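Local coordinates for carbonic anhydrase (Coccomyxa sp. PA, PDB 3UCJ), which probably catalyses the reversible hydration of carbon dioxide to hydrogencarbonate and a proton, using one zinc ion per subunit, at residues V130-L141 and K152-Q161. Residues are numbered along the deposited sequence; the frame is centred on the assembly and turned at random.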
# COMPACT_ATOMS: atom_id res chain seq x y z
N VAL A 130 -1.86 -1.04 -15.31
CA VAL A 130 -2.20 -1.43 -16.72
C VAL A 130 -2.36 -0.13 -17.58
O VAL A 130 -1.80 -0.05 -18.69
CB VAL A 130 -3.44 -2.27 -16.78
CG1 VAL A 130 -3.67 -2.67 -18.31
CG2 VAL A 130 -3.24 -3.58 -15.94
N ARG A 131 -3.03 0.89 -17.04
CA ARG A 131 -3.08 2.15 -17.79
C ARG A 131 -1.72 2.72 -18.12
O ARG A 131 -1.54 3.32 -19.19
CB ARG A 131 -3.98 3.19 -17.12
CG ARG A 131 -5.48 2.84 -17.18
CD ARG A 131 -6.39 3.93 -16.62
NE ARG A 131 -6.33 4.01 -15.16
CZ ARG A 131 -7.19 3.41 -14.35
NH1 ARG A 131 -8.25 2.71 -14.87
NH2 ARG A 131 -7.07 3.56 -13.05
N GLU A 132 -0.74 2.58 -17.21
CA GLU A 132 0.53 3.19 -17.42
C GLU A 132 1.24 2.46 -18.57
O GLU A 132 1.88 3.10 -19.35
CB GLU A 132 1.38 3.01 -16.13
CG GLU A 132 1.01 3.97 -15.08
CD GLU A 132 2.04 3.76 -13.87
OE1 GLU A 132 1.71 3.04 -12.91
OE2 GLU A 132 3.24 4.24 -13.96
N VAL A 133 1.13 1.15 -18.62
CA VAL A 133 1.70 0.38 -19.69
C VAL A 133 1.02 0.75 -21.01
O VAL A 133 1.65 1.02 -21.96
CB VAL A 133 1.49 -1.10 -19.48
CG1 VAL A 133 2.00 -1.84 -20.63
CG2 VAL A 133 2.18 -1.58 -18.22
N ARG A 134 -0.28 0.76 -20.99
CA ARG A 134 -1.09 1.15 -22.12
C ARG A 134 -0.68 2.50 -22.68
O ARG A 134 -0.49 2.65 -23.84
CB ARG A 134 -2.54 1.19 -21.67
CG ARG A 134 -3.55 1.67 -22.67
CD ARG A 134 -4.80 2.11 -22.00
NE ARG A 134 -4.68 3.41 -21.41
CZ ARG A 134 -5.66 4.03 -20.79
NH1 ARG A 134 -6.83 3.47 -20.69
NH2 ARG A 134 -5.46 5.22 -20.29
N ASP A 135 -0.54 3.47 -21.80
CA ASP A 135 -0.26 4.83 -22.17
C ASP A 135 1.07 4.99 -22.86
O ASP A 135 1.26 5.91 -23.59
CB ASP A 135 -0.31 5.74 -20.97
CG ASP A 135 -1.71 6.03 -20.50
OD1 ASP A 135 -1.85 6.60 -19.45
OD2 ASP A 135 -2.67 5.67 -21.16
N LYS A 136 1.98 4.08 -22.61
CA LYS A 136 3.26 4.14 -23.25
C LYS A 136 3.26 3.43 -24.58
O LYS A 136 4.25 3.32 -25.22
CB LYS A 136 4.33 3.57 -22.33
CG LYS A 136 4.49 4.36 -21.10
CD LYS A 136 5.76 4.11 -20.40
CE LYS A 136 5.61 3.07 -19.40
NZ LYS A 136 6.86 2.82 -18.74
N ASN A 137 2.10 2.98 -25.00
CA ASN A 137 2.02 2.18 -26.19
C ASN A 137 0.90 2.53 -27.15
O ASN A 137 0.43 1.70 -27.84
CB ASN A 137 1.95 0.71 -25.81
CG ASN A 137 3.25 0.20 -25.33
OD1 ASN A 137 4.14 -0.01 -26.10
ND2 ASN A 137 3.39 0.06 -24.05
N ALA A 138 0.51 3.79 -27.20
CA ALA A 138 -0.50 4.21 -28.13
C ALA A 138 -0.24 3.71 -29.53
O ALA A 138 -1.12 3.24 -30.18
CB ALA A 138 -0.63 5.69 -28.13
N ALA A 139 1.00 3.81 -29.95
CA ALA A 139 1.38 3.40 -31.31
C ALA A 139 1.20 1.93 -31.63
O ALA A 139 0.98 1.58 -32.80
CB ALA A 139 2.80 3.86 -31.64
N LYS A 140 1.24 1.04 -30.61
CA LYS A 140 1.01 -0.38 -30.86
C LYS A 140 -0.45 -0.77 -30.68
O LYS A 140 -0.84 -1.90 -31.06
CB LYS A 140 1.87 -1.22 -29.93
CG LYS A 140 3.30 -0.91 -29.97
CD LYS A 140 3.96 -1.81 -28.96
CE LYS A 140 5.41 -1.47 -28.80
NZ LYS A 140 6.15 -2.16 -29.86
N LEU A 141 -1.26 0.09 -30.05
CA LEU A 141 -2.63 -0.26 -29.70
C LEU A 141 -3.72 0.41 -30.58
O LEU A 141 -4.85 -0.14 -30.82
CB LEU A 141 -2.87 0.09 -28.19
CG LEU A 141 -2.06 -0.89 -27.26
CD1 LEU A 141 -2.24 -0.37 -25.87
CD2 LEU A 141 -2.71 -2.21 -27.28
N LYS A 152 -2.96 -7.65 -27.52
CA LYS A 152 -1.75 -6.90 -27.46
C LYS A 152 -1.53 -6.31 -26.06
O LYS A 152 -0.45 -6.29 -25.58
CB LYS A 152 -1.82 -5.80 -28.50
CG LYS A 152 -0.57 -5.09 -28.75
CD LYS A 152 0.51 -6.01 -29.07
CE LYS A 152 1.45 -5.39 -30.01
NZ LYS A 152 2.78 -5.95 -29.97
N MET A 153 -2.58 -5.84 -25.44
CA MET A 153 -2.47 -5.30 -24.10
C MET A 153 -1.95 -6.37 -23.14
O MET A 153 -1.09 -6.12 -22.35
CB MET A 153 -3.79 -4.75 -23.64
CG MET A 153 -3.73 -4.03 -22.32
SD MET A 153 -2.94 -2.46 -22.39
CE MET A 153 -1.37 -2.75 -21.65
N VAL A 154 -2.49 -7.56 -23.23
CA VAL A 154 -2.02 -8.68 -22.44
C VAL A 154 -0.52 -8.89 -22.61
O VAL A 154 0.20 -8.97 -21.67
CB VAL A 154 -2.81 -9.96 -22.77
CG1 VAL A 154 -2.15 -11.15 -22.19
CG2 VAL A 154 -4.19 -9.86 -22.25
N GLU A 155 -0.07 -8.92 -23.84
CA GLU A 155 1.32 -9.10 -24.14
C GLU A 155 2.22 -7.98 -23.65
O GLU A 155 3.27 -8.23 -23.14
CB GLU A 155 1.50 -9.31 -25.64
CG GLU A 155 0.88 -10.57 -26.15
CD GLU A 155 0.66 -10.59 -27.65
OE1 GLU A 155 -0.03 -11.48 -28.12
OE2 GLU A 155 1.16 -9.71 -28.34
N LEU A 156 1.80 -6.76 -23.85
CA LEU A 156 2.59 -5.62 -23.42
C LEU A 156 2.68 -5.62 -21.90
O LEU A 156 3.73 -5.23 -21.35
CB LEU A 156 1.92 -4.30 -23.85
CG LEU A 156 2.17 -4.03 -25.39
CD1 LEU A 156 1.19 -2.91 -25.84
CD2 LEU A 156 3.63 -3.79 -25.69
N ASN A 157 1.59 -6.03 -21.28
CA ASN A 157 1.55 -6.08 -19.81
C ASN A 157 2.58 -7.13 -19.32
O ASN A 157 3.43 -6.85 -18.42
CB ASN A 157 0.16 -6.37 -19.31
CG ASN A 157 0.10 -6.24 -17.76
OD1 ASN A 157 0.56 -5.24 -17.19
ND2 ASN A 157 -0.39 -7.28 -17.12
N VAL A 158 2.55 -8.32 -19.92
CA VAL A 158 3.63 -9.31 -19.58
C VAL A 158 5.02 -8.67 -19.69
O VAL A 158 5.88 -8.78 -18.76
CB VAL A 158 3.55 -10.62 -20.44
CG1 VAL A 158 4.77 -11.55 -20.12
CG2 VAL A 158 2.23 -11.34 -20.14
N GLU A 159 5.34 -8.06 -20.85
CA GLU A 159 6.65 -7.49 -20.98
C GLU A 159 6.98 -6.48 -19.91
O GLU A 159 8.12 -6.42 -19.42
CB GLU A 159 6.89 -6.83 -22.40
CG GLU A 159 8.38 -6.38 -22.42
CD GLU A 159 8.95 -5.94 -23.78
OE1 GLU A 159 8.18 -5.96 -24.79
OE2 GLU A 159 10.14 -5.51 -23.77
N ALA A 160 6.02 -5.61 -19.57
CA ALA A 160 6.30 -4.59 -18.57
C ALA A 160 6.52 -5.26 -17.21
O ALA A 160 7.36 -4.78 -16.45
CB ALA A 160 5.07 -3.66 -18.46
N GLN A 161 5.77 -6.33 -16.91
CA GLN A 161 5.85 -6.93 -15.57
C GLN A 161 7.16 -7.72 -15.51
O GLN A 161 7.81 -7.76 -14.46
CB GLN A 161 4.62 -7.78 -15.18
CG GLN A 161 3.29 -6.97 -15.25
CD GLN A 161 3.36 -5.55 -14.59
OE1 GLN A 161 4.01 -5.38 -13.52
NE2 GLN A 161 2.70 -4.51 -15.25
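V133 is the bump that helix 128-135 pushes into helix 146-167, its side chain entering a hollow walled by M153, L156, N157 and A160. The two methyls divide the work: CG2 of V133 presses on CB of A160 at 3.6 Å, while CG1 turns to the thioether end of M153. That methionine answers as a knob of its own, seated among V130, V133, R134 and L141. Its chain leaves with CG anti to the backbone N (chi1 -173°) and then bends at both chi2 and chi3. SD of M153 thereby comes to 3.7 Å from CB of R134. CE of M153 lies 3.6 Å from CG1 of V133. Segments 130-135 and 152-161 cross at 103°, their axes 9.7 Å apart at closest approach.

Beyond, L156 lies against the turn and helix 138-141. Its CD1 lies 3.7 Å from CB of N137 and also meets CG of L141, whereas CD2 rests against CD of K140 at 3.8 Å. ND2 of N137 donates a hydrogen bond to O of V133 (2.9 Å), with that oxygen close to the amide plane, which limits the side chain's rotation. CD2 of L141 packs on CB and CG of K152.

No hydrogen bond joins the segments, so the contact rests on apolar packing. N157 and M153 also touch C109 of helix 107-114, and N157 ND2 bonds to O of G72, a residue of the acetazolamide pocket. V133 and M153 are thus reciprocal knobs between helices 128-135 and 146-167, L141 of helix 138-141 completing the second hole, in the helical layer beside the zinc site of the alpha/beta beta-class carbonic anhydrase fold.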